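Local coordinates for protein-glutamine deamidase Cif (Burkholderia pseudomallei, PDB 3GQM) that deamidates a glutamine side chain of host NEDD8, switching off cullin-RING ubiquitin ligases and thereby blocking the host cell cycle, at residues G155-A167 against P172-G184. Numbering follows the deposited sequence.
Sequences GRLGHKFLIDLPA and PRTAYIIQSDLGG
H159 and Q179 illustrate how paired antiparallel strands can bring together two side chains inferred to be catalytic. NE2 of H159 donates to OE1 of Q179 over 2.6 Å, in the carbonyl plane of the amide, whose plane is turned 45° from the imidazole. The other amide arm, NE2 of Q179, is held by the backbone of L233, so both ends of the amide are fixed. The backbone O of S180 also meets the imidazole edge, 3.1 Å from CE1 of H159, whereas D181 lays OD2 over one ring face, 3.6 Å from CE1. CG of H159 lies anti to the backbone N (chi1 -173°), which carries the ring across toward Q179. Farther along, L162 and D164 exchange paired backbone hydrogen bonds with I178 and Y176, the bond from L162 N to I178 O measuring 2.9 Å. On one face of the sheet, I163 and I177 run side by side, CG1 of I163 lying 4.1 Å from CD1 of I177, and helix 222-233 packs on I177. L162 and I178 turn to the other face, against I111 of helix 104-116. Just past strand 159-165, CG of P166 abuts the edge of the Y176 ring at CE2, 3.8 Å away. R173, bent at chi2 and chi3, reaches back with a weak bond from NH1 to L165 O, and NH1 also donates to the backbone O of K146; a water joins its NE to P166 O and T174 O. The result is a β-hairpin at one side of the antiparallel sheet, carrying H159 and Q179 beside C104 in what is inferred to be a papain-like Cys-His-Gln catalytic triad.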
loop_
_atom_site.group_PDB
_atom_site.type_symbol
_atom_site.label_atom_id
_atom_site.label_comp_id
_atom_site.label_asym_id
_atom_site.label_seq_id
_atom_site.Cartn_x
_atom_site.Cartn_y
_atom_site.Cartn_z
ATOM N N GLY A 155 7.511 -7.575 -9.574
ATOM C CA GLY A 155 7.314 -8.898 -10.255
ATOM C C GLY A 155 8.086 -10.117 -9.697
ATOM O O GLY A 155 7.712 -11.283 -9.921
ATOM N N ARG A 156 9.149 -9.878 -8.933
ATOM C CA ARG A 156 9.965 -10.985 -8.446
ATOM C C ARG A 156 9.172 -11.562 -7.316
ATOM O O ARG A 156 8.978 -12.784 -7.167
ATOM C CB ARG A 156 11.346 -10.459 -7.959
ATOM C CG ARG A 156 12.304 -10.066 -9.107
ATOM C CD ARG A 156 12.371 -8.564 -9.380
ATOM N NE ARG A 156 12.242 -7.837 -8.116
ATOM C CZ ARG A 156 13.205 -7.155 -7.507
ATOM N NH1 ARG A 156 14.401 -7.031 -8.058
ATOM N NH2 ARG A 156 12.937 -6.550 -6.346
ATOM N N LEU A 157 8.650 -10.635 -6.528
ATOM C CA LEU A 157 7.844 -10.953 -5.361
ATOM C C LEU A 157 6.404 -11.201 -5.743
ATOM O O LEU A 157 5.685 -11.882 -5.036
ATOM C CB LEU A 157 7.942 -9.775 -4.364
ATOM C CG LEU A 157 9.164 -9.650 -3.430
ATOM C CD1 LEU A 157 10.521 -9.769 -4.107
ATOM C CD2 LEU A 157 9.162 -8.327 -2.687
ATOM N N GLY A 158 5.965 -10.653 -6.871
ATOM C CA GLY A 158 4.521 -10.626 -7.189
ATOM C C GLY A 158 3.776 -9.731 -6.178
ATOM O O GLY A 158 2.699 -10.094 -5.704
ATOM N N HIS A 159 4.330 -8.560 -5.870
ATOM C CA HIS A 159 3.832 -7.752 -4.738
ATOM C C HIS A 159 3.846 -6.301 -5.100
ATOM O O HIS A 159 4.688 -5.853 -5.844
ATOM C CB HIS A 159 4.695 -8.035 -3.488
ATOM C CG HIS A 159 4.221 -7.404 -2.203
ATOM N ND1 HIS A 159 2.896 -7.390 -1.796
ATOM C CD2 HIS A 159 4.932 -6.878 -1.174
ATOM C CE1 HIS A 159 2.808 -6.832 -0.600
ATOM N NE2 HIS A 159 4.032 -6.492 -0.205
ATOM N N LYS A 160 2.879 -5.586 -4.570
ATOM C CA LYS A 160 2.725 -4.147 -4.722
ATOM C C LYS A 160 2.722 -3.559 -3.305
ATOM O O LYS A 160 2.073 -4.109 -2.399
ATOM C CB LYS A 160 1.377 -3.868 -5.406
ATOM C CG LYS A 160 1.398 -2.618 -6.233
ATOM C CD LYS A 160 0.236 -2.577 -7.248
ATOM C CE LYS A 160 0.282 -1.272 -8.036
ATOM N NZ LYS A 160 -0.853 -1.173 -9.036
ATOM N N PHE A 161 3.454 -2.464 -3.100
ATOM C CA PHE A 161 3.561 -1.862 -1.783
ATOM C C PHE A 161 4.042 -0.412 -1.951
ATOM O O PHE A 161 4.447 0.007 -3.012
ATOM C CB PHE A 161 4.498 -2.697 -0.842
ATOM C CG PHE A 161 5.953 -2.740 -1.279
ATOM C CD1 PHE A 161 6.869 -1.838 -0.771
ATOM C CD2 PHE A 161 6.408 -3.734 -2.156
ATOM C CE1 PHE A 161 8.240 -1.868 -1.166
ATOM C CE2 PHE A 161 7.751 -3.809 -2.549
ATOM C CZ PHE A 161 8.689 -2.852 -2.043
ATOM N N LEU A 162 4.000 0.349 -0.884
ATOM C CA LEU A 162 4.407 1.744 -0.936
ATOM C C LEU A 162 5.650 1.978 -0.065
ATOM O O LEU A 162 5.807 1.356 0.968
ATOM C CB LEU A 162 3.267 2.608 -0.406
ATOM C CG LEU A 162 1.879 2.525 -1.055
ATOM C CD1 LEU A 162 0.906 3.549 -0.367
ATOM C CD2 LEU A 162 1.988 2.896 -2.519
ATOM N N ILE A 163 6.501 2.885 -0.530
ATOM C CA ILE A 163 7.559 3.467 0.259
ATOM C C ILE A 163 7.213 4.936 0.493
ATOM O O ILE A 163 7.101 5.685 -0.464
ATOM C CB ILE A 163 8.909 3.398 -0.486
ATOM C CG1 ILE A 163 9.260 1.923 -0.751
ATOM C CG2 ILE A 163 9.972 4.027 0.393
ATOM C CD1 ILE A 163 10.218 1.673 -1.910
ATOM N N ASP A 164 7.034 5.325 1.756
ATOM C CA ASP A 164 6.755 6.702 2.114
ATOM C C ASP A 164 8.087 7.442 2.426
ATOM O O ASP A 164 8.888 6.970 3.240
ATOM C CB ASP A 164 5.857 6.684 3.334
ATOM C CG ASP A 164 5.268 8.059 3.662
ATOM O OD1 ASP A 164 5.570 9.049 2.992
ATOM O OD2 ASP A 164 4.517 8.146 4.635
ATOM N N LEU A 165 8.319 8.547 1.757
ATOM C CA LEU A 165 9.543 9.363 1.934
ATOM C C LEU A 165 9.177 10.781 2.400
ATOM O O LEU A 165 9.256 11.739 1.625
ATOM C CB LEU A 165 10.324 9.445 0.601
ATOM C CG LEU A 165 10.704 8.091 -0.012
ATOM C CD1 LEU A 165 11.110 8.224 -1.474
ATOM C CD2 LEU A 165 11.862 7.450 0.756
ATOM N N PRO A 166 8.760 10.925 3.656
ATOM C CA PRO A 166 8.393 12.283 4.056
ATOM C C PRO A 166 9.630 13.138 4.190
ATOM O O PRO A 166 10.692 12.610 4.506
ATOM C CB PRO A 166 7.748 12.104 5.439
ATOM C CG PRO A 166 8.193 10.750 5.948
ATOM C CD PRO A 166 8.684 9.941 4.756
ATOM N N ALA A 167 9.511 14.441 3.965
ATOM C CA ALA A 167 10.662 15.314 4.293
ATOM C C ALA A 167 10.714 15.562 5.812
ATOM O O ALA A 167 9.706 15.892 6.451
ATOM C CB ALA A 167 10.627 16.610 3.506
ATOM N N PRO A 172 17.638 12.986 8.315
ATOM C CA PRO A 172 18.046 12.242 7.112
ATOM C C PRO A 172 16.803 11.904 6.272
ATOM O O PRO A 172 15.685 11.939 6.811
ATOM C CB PRO A 172 18.690 10.977 7.704
ATOM C CG PRO A 172 17.965 10.773 9.059
ATOM C CD PRO A 172 17.306 12.084 9.443
ATOM N N ARG A 173 16.984 11.654 4.975
ATOM C CA ARG A 173 15.921 11.096 4.112
ATOM C C ARG A 173 15.612 9.717 4.683
ATOM O O ARG A 173 16.498 8.864 4.799
ATOM C CB ARG A 173 16.399 10.945 2.660
ATOM C CG ARG A 173 15.382 10.395 1.620
ATOM C CD ARG A 173 14.874 11.528 0.632
ATOM N NE ARG A 173 13.531 11.956 1.017
ATOM C CZ ARG A 173 12.804 12.920 0.445
ATOM N NH1 ARG A 173 11.586 13.166 0.915
ATOM N NH2 ARG A 173 13.278 13.642 -0.577
ATOM N N THR A 174 14.352 9.535 5.036
ATOM C CA THR A 174 13.867 8.426 5.828
ATOM C C THR A 174 12.748 7.797 5.043
ATOM O O THR A 174 12.059 8.488 4.301
ATOM C CB THR A 174 13.299 8.958 7.157
ATOM O OG1 THR A 174 14.317 9.730 7.782
ATOM C CG2 THR A 174 12.895 7.843 8.088
ATOM N N ALA A 175 12.610 6.481 5.187
ATOM C CA ALA A 175 11.674 5.707 4.398
ATOM C C ALA A 175 10.878 4.829 5.333
ATOM O O ALA A 175 11.445 4.244 6.245
ATOM C CB ALA A 175 12.434 4.829 3.391
ATOM N N TYR A 176 9.583 4.701 5.071
ATOM C CA TYR A 176 8.713 3.788 5.771
ATOM C C TYR A 176 7.969 2.922 4.738
ATOM O O TYR A 176 7.742 3.371 3.600
ATOM C CB TYR A 176 7.687 4.597 6.556
ATOM C CG TYR A 176 8.339 5.562 7.520
ATOM C CD1 TYR A 176 8.751 5.127 8.790
ATOM C CD2 TYR A 176 8.564 6.875 7.165
ATOM C CE1 TYR A 176 9.335 5.995 9.693
ATOM C CE2 TYR A 176 9.178 7.761 8.052
ATOM C CZ TYR A 176 9.544 7.311 9.328
ATOM O OH TYR A 176 10.165 8.169 10.196
ATOM N N ILE A 177 7.593 1.707 5.136
ATOM C CA ILE A 177 6.821 0.804 4.291
ATOM C C ILE A 177 5.342 0.851 4.656
ATOM O O ILE A 177 4.982 0.820 5.830
ATOM C CB ILE A 177 7.325 -0.695 4.388
ATOM C CG1 ILE A 177 8.843 -0.761 4.077
ATOM C CG2 ILE A 177 6.424 -1.706 3.461
ATOM C CD1 ILE A 177 9.134 -0.424 2.605
ATOM N N ILE A 178 4.492 0.894 3.639
ATOM C CA ILE A 178 3.066 0.631 3.817
ATOM C C ILE A 178 2.674 -0.515 2.858
ATOM O O ILE A 178 2.978 -0.451 1.678
ATOM C CB ILE A 178 2.242 1.901 3.529
ATOM C CG1 ILE A 178 2.784 3.082 4.349
ATOM C CG2 ILE A 178 0.714 1.689 3.814
ATOM C CD1 ILE A 178 2.023 4.420 4.136
ATOM N N GLN A 179 2.053 -1.574 3.368
ATOM C CA GLN A 179 1.664 -2.711 2.508
ATOM C C GLN A 179 0.581 -3.517 3.186
ATOM O O GLN A 179 0.344 -3.374 4.415
ATOM C CB GLN A 179 2.883 -3.636 2.307
ATOM C CG GLN A 179 3.217 -4.410 3.638
ATOM C CD GLN A 179 4.348 -5.450 3.452
ATOM O OE1 GLN A 179 4.530 -6.018 2.353
ATOM N NE2 GLN A 179 5.110 -5.697 4.531
ATOM N N SER A 180 -0.074 -4.382 2.409
ATOM C CA SER A 180 -0.775 -5.529 2.991
ATOM C C SER A 180 -0.316 -6.691 2.112
ATOM O O SER A 180 0.212 -6.431 1.054
ATOM C CB SER A 180 -2.288 -5.366 2.842
ATOM O OG SER A 180 -2.620 -5.278 1.456
ATOM N N ASP A 181 -0.560 -7.940 2.528
ATOM C CA ASP A 181 -0.182 -9.150 1.728
ATOM C C ASP A 181 -1.099 -10.306 2.172
ATOM O O ASP A 181 -1.199 -10.608 3.349
ATOM C CB ASP A 181 1.297 -9.490 2.033
ATOM C CG ASP A 181 1.985 -10.411 0.986
ATOM O OD1 ASP A 181 1.380 -11.364 0.430
ATOM O OD2 ASP A 181 3.210 -10.179 0.772
ATOM N N LEU A 182 -1.805 -10.919 1.234
ATOM C CA LEU A 182 -2.639 -12.084 1.534
ATOM C C LEU A 182 -1.827 -13.350 1.680
ATOM O O LEU A 182 -2.361 -14.417 2.009
ATOM C CB LEU A 182 -3.624 -12.320 0.382
ATOM C CG LEU A 182 -5.024 -12.091 0.884
ATOM C CD1 LEU A 182 -5.205 -10.603 1.245
ATOM C CD2 LEU A 182 -5.996 -12.604 -0.197
ATOM N N GLY A 183 -0.541 -13.246 1.367
ATOM C CA GLY A 183 0.379 -14.360 1.472
ATOM C C GLY A 183 0.371 -15.151 0.191
ATOM O O GLY A 183 -0.348 -14.805 -0.757
ATOM N N GLY A 184 1.120 -16.260 0.184
ATOM C CA GLY A 184 1.178 -17.099 -0.991
ATOM C C GLY A 184 2.465 -17.009 -1.777
ATOM O O GLY A 184 2.791 -17.950 -2.515
HETATM O O HOH W 1 0.427 -3.340 -0.293
HETATM O O HOH W 2 12.290 10.917 3.073
#